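Local coordinates for 303aa long hypothetical esterase (Sulfolobus tokodaii, PDB 3AIN), which hydrolyses carboxylic esters, as a thermostable archaeal carboxylesterase related to hormone-sensitive lipase, at residues T57-V62 / Y109-R114; C120-I125 / K318-K323; D146-V151 / E186-K191; A199-L204 / S243-D248. The protein carries 1 engineered substitution. One frame throughout, in Å; residues are numbered along the deposited sequence.

Interaction 1: residues T57-V62 / Y109-R114; sequences TPREEV and YDPLCR. With PO4 (phosphate ion), chain F.
T57 starts the contact by laying its methyl on the P111 ring, with CG2 3.6 Å from CB of P111. CG2 stands opposite the backbone N, which turns the methyl to the proline. P58 reaches P111 through water: one molecule donates to P58 O and to P111 O and accepts from E60 N. R59 runs alongside P111. Its guanidinium lies over the ring, with P111 CG 3.7 Å above the centre of the guanidinium plane. R59 NE also salt-bridges D110 OD2 at 3.0 Å, but the hydrogen bond in it is weak (127°). This arginine's stronger partner is S54, through NH2. D110 OD2 takes a second, shorter bond from R114 NE (2.7 Å), so one carboxylate oxygen joins two arginines; R80 and Y82 hold D110 OD1.

In this alpha/beta hydrolase fold the contact ties the loop between helix 43-54 and strand 64-71 to the start of helix 110-120. Y109 sits at the N-cap position. Its OH is 2.9 Å from O2 of a phosphate ion, probably from the crystallisation liquor, and also hydrogen-bonds to D169.

E60 O receives R114 NH1 at 2.9 Å. The oxygen lies in the guanidinium plane, while the nitrogen stands above the carbonyl plane. The E60 carboxylate turns to R306 and N118. V62 closes the row, with CG1 3.9 Å from R114 CB and a water bridging V62 N to R114 NH1.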
loop_
_atom_site.group_PDB
_atom_site.type_symbol
_atom_site.label_atom_id
_atom_site.label_comp_id
_atom_site.label_asym_id
_atom_site.label_seq_id
_atom_site.Cartn_x
_atom_site.Cartn_y
_atom_site.Cartn_z
ATOM N N THR A 57 4.592 1.967 23.718
ATOM C CA THR A 57 4.339 2.449 22.373
ATOM C C THR A 57 3.823 3.880 22.420
ATOM O O THR A 57 2.884 4.141 23.098
ATOM C CB THR A 57 3.277 1.629 21.715
ATOM O OG1 THR A 57 3.681 0.263 21.628
ATOM C CG2 THR A 57 2.998 2.160 20.366
ATOM N N PRO A 58 4.424 4.818 21.701
ATOM C CA PRO A 58 3.981 6.212 21.844
ATOM C C PRO A 58 2.575 6.414 21.395
ATOM O O PRO A 58 2.162 5.805 20.450
ATOM C CB PRO A 58 4.935 6.981 20.959
ATOM C CG PRO A 58 6.133 6.145 20.912
ATOM C CD PRO A 58 5.637 4.724 20.886
ATOM N N ARG A 59 1.855 7.233 22.133
ATOM C CA ARG A 59 0.476 7.585 21.789
ATOM C C ARG A 59 0.469 8.961 21.140
ATOM O O ARG A 59 0.791 9.950 21.801
ATOM C CB ARG A 59 -0.404 7.594 23.053
ATOM C CG ARG A 59 -0.737 6.189 23.572
ATOM C CD ARG A 59 -1.302 6.200 24.984
ATOM N NE ARG A 59 -1.983 4.944 25.327
ATOM C CZ ARG A 59 -1.359 3.814 25.654
ATOM N NH1 ARG A 59 -0.038 3.753 25.612
ATOM N NH2 ARG A 59 -2.058 2.702 25.838
ATOM N N GLU A 60 0.240 9.001 19.825
ATOM C CA GLU A 60 0.123 10.267 19.090
ATOM C C GLU A 60 -0.965 11.124 19.695
ATOM O O GLU A 60 -2.077 10.648 19.947
ATOM C CB GLU A 60 -0.175 10.006 17.603
ATOM C CG GLU A 60 0.980 9.348 16.869
ATOM C CD GLU A 60 0.709 9.100 15.403
ATOM O OE1 GLU A 60 -0.273 9.648 14.845
ATOM O OE2 GLU A 60 1.615 8.550 14.751
ATOM N N GLU A 61 -0.712 12.435 19.767
ATOM C CA GLU A 61 -1.759 13.376 20.097
ATOM C C GLU A 61 -2.837 13.346 19.016
ATOM O O GLU A 61 -2.541 13.354 17.823
ATOM C CB GLU A 61 -1.170 14.798 20.182
ATOM C CG GLU A 61 -1.980 15.754 21.030
ATOM C CD GLU A 61 -1.225 17.042 21.333
ATOM O OE1 GLU A 61 -0.071 16.965 21.810
ATOM O OE2 GLU A 61 -1.756 18.127 21.018
ATOM N N VAL A 62 -4.096 13.402 19.439
ATOM C CA VAL A 62 -5.179 13.606 18.487
ATOM C C VAL A 62 -5.957 14.862 18.877
ATOM O O VAL A 62 -5.466 15.666 19.679
ATOM C CB VAL A 62 -6.115 12.363 18.391
ATOM C CG1 VAL A 62 -5.334 11.155 17.825
ATOM C CG2 VAL A 62 -6.711 12.018 19.754
ATOM N N TYR A 109 -5.116 -1.174 22.439
ATOM C CA TYR A 109 -5.218 -0.734 21.041
ATOM C C TYR A 109 -5.255 0.785 20.903
ATOM O O TYR A 109 -5.277 1.330 19.785
ATOM C CB TYR A 109 -6.438 -1.387 20.372
ATOM C CG TYR A 109 -6.057 -2.696 19.701
ATOM C CD1 TYR A 109 -5.929 -2.770 18.320
ATOM C CD2 TYR A 109 -5.752 -3.828 20.470
ATOM C CE1 TYR A 109 -5.456 -3.909 17.718
ATOM C CE2 TYR A 109 -5.367 -5.021 19.869
ATOM C CZ TYR A 109 -5.274 -5.066 18.483
ATOM O OH TYR A 109 -4.891 -6.260 17.877
ATOM N N ASP A 110 -5.062 1.481 22.025
ATOM C CA ASP A 110 -5.129 2.954 22.004
ATOM C C ASP A 110 -4.052 3.623 21.113
ATOM O O ASP A 110 -4.358 4.524 20.332
ATOM C CB ASP A 110 -5.114 3.498 23.441
ATOM C CG ASP A 110 -5.336 4.996 23.509
ATOM O OD1 ASP A 110 -6.514 5.433 23.482
ATOM O OD2 ASP A 110 -4.332 5.723 23.684
ATOM N N PRO A 111 -2.795 3.151 21.173
ATOM C CA PRO A 111 -1.785 3.765 20.298
ATOM C C PRO A 111 -2.105 3.576 18.825
ATOM O O PRO A 111 -1.956 4.515 18.030
ATOM C CB PRO A 111 -0.503 3.017 20.654
ATOM C CG PRO A 111 -0.715 2.580 22.074
ATOM C CD PRO A 111 -2.199 2.229 22.156
ATOM N N LEU A 112 -2.507 2.365 18.451
ATOM C CA LEU A 112 -2.856 2.131 17.051
ATOM C C LEU A 112 -4.058 2.975 16.603
ATOM O O LEU A 112 -4.034 3.555 15.530
ATOM C CB LEU A 112 -3.113 0.640 16.804
ATOM C CG LEU A 112 -3.615 0.328 15.390
ATOM C CD1 LEU A 112 -2.541 0.725 14.339
ATOM C CD2 LEU A 112 -3.942 -1.179 15.255
ATOM N N CYS A 113 -5.106 3.064 17.418
ATOM C CA CYS A 113 -6.262 3.872 17.006
ATOM C C CYS A 113 -5.937 5.364 16.900
ATOM O O CYS A 113 -6.470 6.030 16.034
ATOM C CB CYS A 113 -7.457 3.659 17.942
ATOM S SG CYS A 113 -8.200 1.999 17.739
ATOM N N ARG A 114 -5.056 5.877 17.764
ATOM C CA ARG A 114 -4.600 7.268 17.597
ATOM C C ARG A 114 -3.868 7.450 16.272
ATOM O O ARG A 114 -4.137 8.396 15.522
ATOM C CB ARG A 114 -3.700 7.696 18.760
ATOM C CG ARG A 114 -4.434 7.801 20.098
ATOM C CD ARG A 114 -3.384 7.834 21.222
ATOM N NE ARG A 114 -3.955 8.123 22.533
ATOM C CZ ARG A 114 -4.063 9.348 23.042
ATOM N NH1 ARG A 114 -3.681 10.403 22.329
ATOM N NH2 ARG A 114 -4.610 9.524 24.233
HETATM P P PO4 F . -3.039 -9.824 17.764
HETATM O O1 PO4 F . -3.082 -9.404 16.308
HETATM O O2 PO4 F . -3.491 -8.699 18.688
HETATM O O3 PO4 F . -1.624 -10.221 18.114
HETATM O O4 PO4 F . -3.970 -11.003 17.937
HETATM O O HOH W 1 -0.148 6.484 18.468
HETATM O O HOH W 2 -4.501 13.474 22.326
#

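Interaction 2: residues C120-I125 / K318-K323; sequences CQCVTI and KVFYGK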
loop_
_atom_site.group_PDB
_atom_site.type_symbol
_atom_site.label_atom_id
_atom_site.label_comp_id
_atom_site.label_asym_id
_atom_site.label_seq_id
_atom_site.Cartn_x
_atom_site.Cartn_y
_atom_site.Cartn_z
ATOM N N CYS A 120 -6.080 8.839 8.830
ATOM C CA CYS A 120 -7.341 8.978 8.041
ATOM C C CYS A 120 -8.001 10.344 8.174
ATOM O O CYS A 120 -8.927 10.628 7.428
ATOM C CB CYS A 120 -8.420 7.895 8.309
ATOM S SG CYS A 120 -9.077 7.692 10.017
ATOM N N GLN A 121 -7.555 11.130 9.145
ATOM C CA GLN A 121 -8.226 12.394 9.508
ATOM C C GLN A 121 -9.723 12.201 9.630
ATOM O O GLN A 121 -10.539 12.947 9.064
ATOM C CB GLN A 121 -7.864 13.491 8.525
ATOM C CG GLN A 121 -6.360 13.691 8.519
ATOM C CD GLN A 121 -5.934 14.938 7.807
ATOM O OE1 GLN A 121 -6.450 15.248 6.737
ATOM N NE2 GLN A 121 -4.854 15.542 8.286
ATOM N N CYS A 122 -10.072 11.219 10.440
ATOM C CA CYS A 122 -11.437 10.790 10.545
ATOM C C CYS A 122 -11.699 10.437 12.009
ATOM O O CYS A 122 -10.766 10.399 12.804
ATOM C CB CYS A 122 -11.667 9.638 9.588
ATOM S SG CYS A 122 -11.145 8.063 10.250
ATOM N N VAL A 123 -12.960 10.504 12.425
ATOM C CA VAL A 123 -13.295 10.053 13.775
ATOM C C VAL A 123 -13.171 8.540 13.782
ATOM O O VAL A 123 -13.698 7.865 12.908
ATOM C CB VAL A 123 -14.741 10.440 14.134
ATOM C CG1 VAL A 123 -15.150 9.823 15.468
ATOM C CG2 VAL A 123 -14.843 11.956 14.176
ATOM N N THR A 124 -12.468 8.029 14.777
ATOM C CA THR A 124 -12.349 6.580 14.942
ATOM C C THR A 124 -13.054 6.205 16.225
ATOM O O THR A 124 -12.809 6.798 17.270
ATOM C CB THR A 124 -10.868 6.178 15.012
ATOM O OG1 THR A 124 -10.243 6.587 13.789
ATOM C CG2 THR A 124 -10.730 4.646 15.163
ATOM N N ILE A 125 -13.841 5.135 16.152
ATOM C CA ILE A 125 -14.555 4.647 17.315
ATOM C C ILE A 125 -14.175 3.205 17.580
ATOM O O ILE A 125 -14.559 2.289 16.853
ATOM C CB ILE A 125 -16.071 4.795 17.168
ATOM C CG1 ILE A 125 -16.392 6.284 16.969
ATOM C CG2 ILE A 125 -16.779 4.263 18.444
ATOM C CD1 ILE A 125 -17.910 6.559 16.837
ATOM N N LYS A 318 -9.673 9.333 0.789
ATOM C CA LYS A 318 -10.228 9.311 -0.565
ATOM C C LYS A 318 -11.731 9.048 -0.525
ATOM O O LYS A 318 -12.522 9.752 -1.191
ATOM C CB LYS A 318 -9.512 8.249 -1.423
ATOM C CG LYS A 318 -10.164 7.968 -2.776
ATOM C CD LYS A 318 -9.559 6.710 -3.448
ATOM C CE LYS A 318 -10.136 5.422 -2.829
ATOM N NZ LYS A 318 -9.762 4.199 -3.615
ATOM N N VAL A 319 -12.135 7.959 0.130
ATOM C CA VAL A 319 -13.556 7.600 0.108
ATOM C C VAL A 319 -14.440 8.599 0.868
ATOM O O VAL A 319 -15.552 8.861 0.436
ATOM C CB VAL A 319 -13.830 6.137 0.578
ATOM C CG1 VAL A 319 -13.742 6.020 2.090
ATOM C CG2 VAL A 319 -15.213 5.682 0.106
ATOM N N PHE A 320 -13.950 9.159 1.971
ATOM C CA PHE A 320 -14.772 10.082 2.782
ATOM C C PHE A 320 -14.777 11.470 2.148
ATOM O O PHE A 320 -15.827 12.109 2.044
ATOM C CB PHE A 320 -14.229 10.206 4.211
ATOM C CG PHE A 320 -14.506 9.005 5.083
ATOM C CD1 PHE A 320 -15.739 8.371 5.049
ATOM C CD2 PHE A 320 -13.583 8.630 6.055
ATOM C CE1 PHE A 320 -15.984 7.256 5.871
ATOM C CE2 PHE A 320 -13.860 7.575 6.934
ATOM C CZ PHE A 320 -15.058 6.901 6.832
ATOM N N TYR A 321 -13.613 11.929 1.700
ATOM C CA TYR A 321 -13.418 13.353 1.422
ATOM C C TYR A 321 -13.140 13.672 -0.047
ATOM O O TYR A 321 -13.124 14.839 -0.432
ATOM C CB TYR A 321 -12.342 13.960 2.311
ATOM C CG TYR A 321 -12.503 13.693 3.780
ATOM C CD1 TYR A 321 -13.673 14.021 4.455
ATOM C CD2 TYR A 321 -11.493 13.062 4.492
ATOM C CE1 TYR A 321 -13.815 13.747 5.815
ATOM C CE2 TYR A 321 -11.593 12.854 5.882
ATOM C CZ TYR A 321 -12.791 13.115 6.513
ATOM O OH TYR A 321 -12.871 12.974 7.884
ATOM N N GLY A 322 -12.875 12.648 -0.854
ATOM C CA GLY A 322 -12.418 12.860 -2.224
ATOM C C GLY A 322 -10.965 13.306 -2.323
ATOM O O GLY A 322 -10.491 13.661 -3.405
ATOM N N LYS A 323 -10.229 13.202 -1.217
ATOM C CA LYS A 323 -8.834 13.654 -1.166
ATOM C C LYS A 323 -7.844 12.561 -1.576
ATOM O O LYS A 323 -7.909 11.990 -2.668
ATOM C CB LYS A 323 -8.485 14.160 0.235
ATOM C CG LYS A 323 -9.054 15.533 0.559
ATOM C CD LYS A 323 -7.999 16.425 1.192
ATOM C CE LYS A 323 -8.602 17.721 1.712
ATOM N NZ LYS A 323 -9.656 17.463 2.730
ATOM O OXT LYS A 323 -6.920 12.243 -0.823
#
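C122 and F320 are the nearest pair by backbone, with CA atoms 8.5 Å apart. Residues 120-125 leave helix 110-120 through Q121, at positive phi, and enter strand 123-127. Residues 318-323 close the last helix; G322, also at positive phi, is the first residue after it.

Y321 carries the main polar link. Its CG lies opposite the carbonyl carbon (chi1 -51°), which swings the ring toward Q121. Its OH donates to Q121 O at 2.6 Å, tilted 20° from the carbonyl plane. The OH also bonds to G91 N, so one hydroxyl joins three parts of the chain. C120 O lies at the edge of the same ring, in its plane, 3.8 Å from CE2. A phenylalanine here would probably leave Q121 O and G91 N without this shared partner.

The contact holds the C-terminal helix of the alpha/beta hydrolase fold against the turn from helix 110-120 into a sheet strand. C120 and C122 bridge that turn with a disulfide, SG to SG 2.1 Å. The F320 ring reaches it obliquely, CE2 4.0 Å from CB of C122, while F320 CB lies over the face of the Y321 ring. Y162 meets the Y321 ring edge-to-face.

Interaction 3: residues D146-V151 / E186-K191; sequences DALKWV and ENIKLK
K149 and I188 are the nearest pair by backbone, with CA atoms 7.8 Å apart, where a stretch of helix 139-153 passes the loop that follows helix 171-185. The contact is mainly apolar. L148 points at the loop and uses both of its methyls. CD1 meets CG2 of I188 tip to tip at 4.1 Å, and CD2 lies 3.9 Å from CD2 of L190, which comes in at a slant. The L148 CG lies opposite the backbone N (chi1 180°), which directs the fork to the loop.

K149 adds its aliphatic part: its CG is 4.3 Å from CD1 of I188. The chain then bends at CD, and NZ makes a salt bridge to D146 OD1 at 3.1 Å, one turn back in the same helix. E186 OE1 is 5.7 Å from K149 NZ, too far for a direct pair, though the opposite charges may still attract weakly.

F145 and Y152 also touch I188, and S183 lies against L148, I188 and L190. Helix 171-185 ends in a Schellman motif with N187, at positive phi, as the C' residue. The loop then leads to strand 192-196. This completes the beta-alpha-beta crossover from parallel strand 164-169, a standard unit of the alpha/beta hydrolase fold.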
loop_
_atom_site.group_PDB
_atom_site.type_symbol
_atom_site.label_atom_id
_atom_site.label_comp_id
_atom_site.label_asym_id
_atom_site.label_seq_id
_atom_site.Cartn_x
_atom_site.Cartn_y
_atom_site.Cartn_z
ATOM N N ASP A 146 -24.064 -4.266 16.805
ATOM C CA ASP A 146 -24.894 -3.327 17.595
ATOM C C ASP A 146 -24.173 -1.975 17.668
ATOM O O ASP A 146 -24.803 -0.920 17.535
ATOM C CB ASP A 146 -25.110 -3.845 19.024
ATOM C CG ASP A 146 -26.140 -4.975 19.101
ATOM O OD1 ASP A 146 -26.789 -5.286 18.074
ATOM O OD2 ASP A 146 -26.262 -5.572 20.179
ATOM N N ALA A 147 -22.858 -2.001 17.898
ATOM C CA ALA A 147 -22.079 -0.742 17.899
ATOM C C ALA A 147 -22.118 -0.039 16.552
ATOM O O ALA A 147 -22.280 1.187 16.493
ATOM C CB ALA A 147 -20.603 -1.013 18.351
ATOM N N LEU A 148 -21.947 -0.771 15.460
ATOM C CA LEU A 148 -21.990 -0.125 14.168
ATOM C C LEU A 148 -23.343 0.530 13.904
ATOM O O LEU A 148 -23.417 1.585 13.493
ATOM C CB LEU A 148 -21.673 -1.113 13.064
ATOM C CG LEU A 148 -21.666 -0.658 11.619
ATOM C CD1 LEU A 148 -23.044 -0.510 11.207
ATOM C CD2 LEU A 148 -20.954 0.616 11.423
ATOM N N LYS A 149 -24.394 -0.205 14.152
ATOM C CA LYS A 149 -25.728 0.294 13.904
ATOM C C LYS A 149 -25.992 1.540 14.739
ATOM O O LYS A 149 -26.509 2.453 14.277
ATOM C CB LYS A 149 -26.774 -0.773 14.198
ATOM C CG LYS A 149 -28.207 -0.353 14.071
ATOM C CD LYS A 149 -29.125 -1.565 14.363
ATOM C CE LYS A 149 -29.198 -1.998 15.866
ATOM N NZ LYS A 149 -28.524 -3.284 16.417
ATOM N N TRP A 150 -25.617 1.506 15.997
ATOM C CA TRP A 150 -25.755 2.689 16.813
ATOM C C TRP A 150 -24.937 3.852 16.253
ATOM O O TRP A 150 -25.395 4.957 16.195
ATOM C CB TRP A 150 -25.385 2.403 18.275
ATOM C CG TRP A 150 -25.602 3.557 19.218
ATOM C CD1 TRP A 150 -26.707 3.801 19.967
ATOM C CD2 TRP A 150 -24.687 4.609 19.516
ATOM N NE1 TRP A 150 -26.541 4.939 20.706
ATOM C CE2 TRP A 150 -25.316 5.463 20.428
ATOM C CE3 TRP A 150 -23.433 4.946 19.056
ATOM C CZ2 TRP A 150 -24.707 6.579 20.904
ATOM C CZ3 TRP A 150 -22.842 6.045 19.537
ATOM C CH2 TRP A 150 -23.462 6.846 20.465
ATOM N N VAL A 151 -23.689 3.586 15.869
ATOM C CA VAL A 151 -22.912 4.688 15.301
ATOM C C VAL A 151 -23.555 5.256 14.031
ATOM O O VAL A 151 -23.595 6.469 13.832
ATOM C CB VAL A 151 -21.423 4.294 15.032
ATOM C CG1 VAL A 151 -20.716 5.412 14.278
ATOM C CG2 VAL A 151 -20.719 4.069 16.364
ATOM N N GLU A 186 -29.554 -5.253 6.599
ATOM C CA GLU A 186 -30.416 -4.259 7.232
ATOM C C GLU A 186 -30.463 -2.929 6.489
ATOM O O GLU A 186 -30.728 -1.901 7.107
ATOM C CB GLU A 186 -29.958 -3.988 8.665
ATOM C CG GLU A 186 -29.748 -5.239 9.479
ATOM C CD GLU A 186 -30.542 -5.229 10.760
ATOM O OE1 GLU A 186 -30.860 -4.126 11.249
ATOM O OE2 GLU A 186 -30.766 -6.322 11.319
ATOM N N ASN A 187 -30.046 -2.934 5.222
ATOM C CA ASN A 187 -29.939 -1.719 4.406
ATOM C C ASN A 187 -29.133 -0.572 5.026
ATOM O O ASN A 187 -29.456 0.599 4.841
ATOM C CB ASN A 187 -31.321 -1.226 3.942
ATOM C CG ASN A 187 -31.272 -0.556 2.569
ATOM O OD1 ASN A 187 -32.224 0.106 2.150
ATOM N ND2 ASN A 187 -30.132 -0.674 1.898
ATOM N N ILE A 188 -28.068 -0.911 5.746
ATOM C CA ILE A 188 -27.174 0.101 6.287
ATOM C C ILE A 188 -26.032 0.238 5.308
ATOM O O ILE A 188 -25.457 -0.773 4.906
ATOM C CB ILE A 188 -26.597 -0.347 7.639
ATOM C CG1 ILE A 188 -27.693 -0.339 8.705
ATOM C CG2 ILE A 188 -25.387 0.511 8.030
ATOM C CD1 ILE A 188 -27.285 -1.079 9.970
ATOM N N LYS A 189 -25.864 1.442 4.763
ATOM C CA LYS A 189 -24.995 1.659 3.617
ATOM C C LYS A 189 -23.667 2.227 4.098
ATOM O O LYS A 189 -23.534 3.431 4.291
ATOM C CB LYS A 189 -25.642 2.633 2.623
ATOM C CG LYS A 189 -26.880 2.074 1.936
ATOM C CD LYS A 189 -27.925 3.157 1.691
ATOM C CE LYS A 189 -29.318 2.549 1.560
ATOM N NZ LYS A 189 -30.002 2.995 0.317
ATOM N N LEU A 190 -22.674 1.352 4.248
ATOM C CA LEU A 190 -21.341 1.768 4.663
ATOM C C LEU A 190 -20.504 2.214 3.464
ATOM O O LEU A 190 -20.649 1.671 2.367
ATOM C CB LEU A 190 -20.645 0.570 5.316
ATOM C CG LEU A 190 -21.416 -0.069 6.463
ATOM C CD1 LEU A 190 -20.643 -1.311 6.959
ATOM C CD2 LEU A 190 -21.548 0.957 7.574
ATOM N N LYS A 191 -19.511 3.053 3.736
ATOM C CA LYS A 191 -18.665 3.618 2.689
ATOM C C LYS A 191 -17.562 2.644 2.289
ATOM O O LYS A 191 -17.101 2.682 1.154
ATOM C CB LYS A 191 -18.034 4.939 3.137
ATOM C CG LYS A 191 -19.011 6.129 3.227
ATOM C CD LYS A 191 -19.972 6.156 2.054
ATOM C CE LYS A 191 -21.058 7.210 2.278
ATOM N NZ LYS A 191 -20.697 8.486 1.610
#

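Interaction 4: residues A199-L204 / S243-D248; sequences AVSFDL and SPILAD
V200 and I245 join the loop that follows strand 192-196 to a short 3-10 turn, residues 244-246, in the long connection leading to strand 255-260. The backbone makes the main bond. I245 N donates to V200 O at 3.2 Å, nearly straight at 169°, with the donor tilted 16° from the carbonyl plane. Two carbons also crowd this oxygen: S243 CA stands 3.3 Å from V200 O, and P244 CD stands 3.4 Å from it. P244 has no N-H to give, so the first amide of the turn able to serve this carbonyl is that of I245. The proline ring packs beside V200, with its CG 4.1 Å from CB of V200.

S201 meets the turn through I245. Its OG lies opposite the backbone N (chi1 -173°) and donates to F202 O at 2.8 Å. This places OG beside the I245 methyl, 3.7 Å from CG2. An alanine in its place would lose OG, which would probably leave F202 O without this bond and thin the contact with the I245 methyl. The turn is held from within by L246 N to S243 O and A247 N to P244 O.

The side chain of F202 comes within about 3 Å of a bound methylpentanediol, probably from the crystallisation liquor. Two helices flank the joint. V200 and I245 rest on Y272 of helix 266-278, and V200 also touches Q268. P244 packs on N174, V178 and I181 of helix 171-185.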
loop_
_atom_site.group_PDB
_atom_site.type_symbol
_atom_site.label_atom_id
_atom_site.label_comp_id
_atom_site.label_asym_id
_atom_site.label_seq_id
_atom_site.Cartn_x
_atom_site.Cartn_y
_atom_site.Cartn_z
ATOM N N ALA A 199 -9.129 -12.813 9.732
ATOM C CA ALA A 199 -9.524 -14.215 9.752
ATOM C C ALA A 199 -10.896 -14.326 9.084
ATOM O O ALA A 199 -11.860 -13.694 9.514
ATOM C CB ALA A 199 -9.615 -14.698 11.199
ATOM N N VAL A 200 -10.962 -15.089 8.001
ATOM C CA VAL A 200 -12.218 -15.203 7.266
ATOM C C VAL A 200 -12.777 -16.619 7.143
ATOM O O VAL A 200 -13.905 -16.797 6.697
ATOM C CB VAL A 200 -12.115 -14.541 5.883
ATOM C CG1 VAL A 200 -11.729 -13.069 5.997
ATOM C CG2 VAL A 200 -11.125 -15.301 4.968
ATOM N N SER A 201 -12.015 -17.631 7.567
ATOM C CA SER A 201 -12.502 -18.989 7.469
ATOM C C SER A 201 -11.782 -19.882 8.469
ATOM O O SER A 201 -10.559 -19.799 8.604
ATOM C CB SER A 201 -12.277 -19.517 6.026
ATOM O OG SER A 201 -12.889 -20.798 5.832
ATOM N N PHE A 202 -12.482 -20.900 8.955
ATOM C CA PHE A 202 -11.798 -22.077 9.481
ATOM C C PHE A 202 -10.953 -22.686 8.363
ATOM O O PHE A 202 -11.413 -22.787 7.228
ATOM C CB PHE A 202 -12.840 -23.096 9.950
ATOM C CG PHE A 202 -12.248 -24.342 10.528
ATOM C CD1 PHE A 202 -12.281 -25.532 9.825
ATOM C CD2 PHE A 202 -11.633 -24.322 11.778
ATOM C CE1 PHE A 202 -11.786 -26.720 10.395
ATOM C CE2 PHE A 202 -11.074 -25.486 12.315
ATOM C CZ PHE A 202 -11.079 -26.666 11.580
ATOM N N ASP A 203 -9.754 -23.104 8.687
ATOM C CA ASP A 203 -8.782 -23.495 7.682
ATOM C C ASP A 203 -7.924 -24.659 8.111
ATOM O O ASP A 203 -7.274 -24.578 9.070
ATOM C CB ASP A 203 -7.938 -22.257 7.350
ATOM C CG ASP A 203 -6.855 -22.481 6.280
ATOM O OD1 ASP A 203 -6.899 -23.448 5.608
ATOM O OD2 ASP A 203 -6.005 -21.624 6.175
ATOM N N LEU A 204 -7.966 -25.749 7.363
ATOM C CA LEU A 204 -7.050 -26.860 7.520
ATOM C C LEU A 204 -6.291 -27.165 6.231
ATOM O O LEU A 204 -5.643 -28.130 6.156
ATOM C CB LEU A 204 -7.755 -28.139 7.949
ATOM C CG LEU A 204 -8.398 -28.084 9.315
ATOM C CD1 LEU A 204 -9.190 -29.376 9.526
ATOM C CD2 LEU A 204 -7.366 -27.946 10.388
ATOM N N SER A 243 -17.200 -17.579 9.883
ATOM C CA SER A 243 -16.414 -17.645 8.637
ATOM C C SER A 243 -17.098 -16.849 7.530
ATOM O O SER A 243 -17.862 -17.410 6.778
ATOM C CB SER A 243 -16.287 -19.108 8.169
ATOM O OG SER A 243 -15.535 -19.887 9.087
ATOM N N PRO A 244 -16.788 -15.553 7.402
ATOM C CA PRO A 244 -17.548 -14.716 6.482
ATOM C C PRO A 244 -17.318 -15.098 5.023
ATOM O O PRO A 244 -18.111 -14.718 4.163
ATOM C CB PRO A 244 -17.051 -13.284 6.787
ATOM C CG PRO A 244 -15.744 -13.487 7.555
ATOM C CD PRO A 244 -16.008 -14.742 8.360
ATOM N N ILE A 245 -16.259 -15.860 4.733
ATOM C CA ILE A 245 -16.104 -16.365 3.351
ATOM C C ILE A 245 -17.358 -17.130 2.860
ATOM O O ILE A 245 -17.620 -17.202 1.658
ATOM C CB ILE A 245 -14.844 -17.290 3.191
ATOM C CG1 ILE A 245 -14.457 -17.403 1.698
ATOM C CG2 ILE A 245 -15.134 -18.669 3.749
ATOM C CD1 ILE A 245 -13.675 -16.209 1.179
ATOM N N LEU A 246 -18.108 -17.705 3.792
ATOM C CA LEU A 246 -19.321 -18.488 3.457
ATOM C C LEU A 246 -20.442 -17.618 2.872
ATOM O O LEU A 246 -21.403 -18.140 2.299
ATOM C CB LEU A 246 -19.863 -19.193 4.705
ATOM C CG LEU A 246 -18.923 -20.280 5.242
ATOM C CD1 LEU A 246 -19.475 -20.835 6.572
ATOM C CD2 LEU A 246 -18.772 -21.410 4.189
ATOM N N ALA A 247 -20.428 -16.329 3.188
ATOM C CA ALA A 247 -21.575 -15.464 2.904
ATOM C C ALA A 247 -21.595 -15.099 1.419
ATOM O O ALA A 247 -20.568 -15.168 0.746
ATOM C CB ALA A 247 -21.488 -14.174 3.759
ATOM N N ASP A 248 -22.758 -14.658 0.933
ATOM C CA ASP A 248 -22.873 -13.988 -0.361
ATOM C C ASP A 248 -22.367 -12.544 -0.236
ATOM O O ASP A 248 -22.837 -11.771 0.608
ATOM C CB ASP A 248 -24.353 -14.041 -0.807
ATOM C CG ASP A 248 -24.653 -13.193 -2.037
ATOM O OD1 ASP A 248 -23.815 -12.370 -2.441
ATOM O OD2 ASP A 248 -25.829 -13.217 -2.474
#

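How the interactions relate
Interactions 2 and 3 are direct neighbours. Their centres are 17 Å apart, and they touch where V319 CG2 lies 3.7 Å from K191 O and where I125 CD1 packs 3.8 Å from V151 CG2. Interaction 1 does not touch interaction 2, but helix 110-120 leads from one to the other. Interaction 4 stands apart: its centre is about 31 Å from that of interaction 1, across the middle of the chain. Interactions 1 and 4 each send one residue toward the probable catalytic region. Y109 of interaction 1 bonds to D169, next to S170 of the likely nucleophile elbow, and A199 of interaction 4 lies near that elbow without touching it.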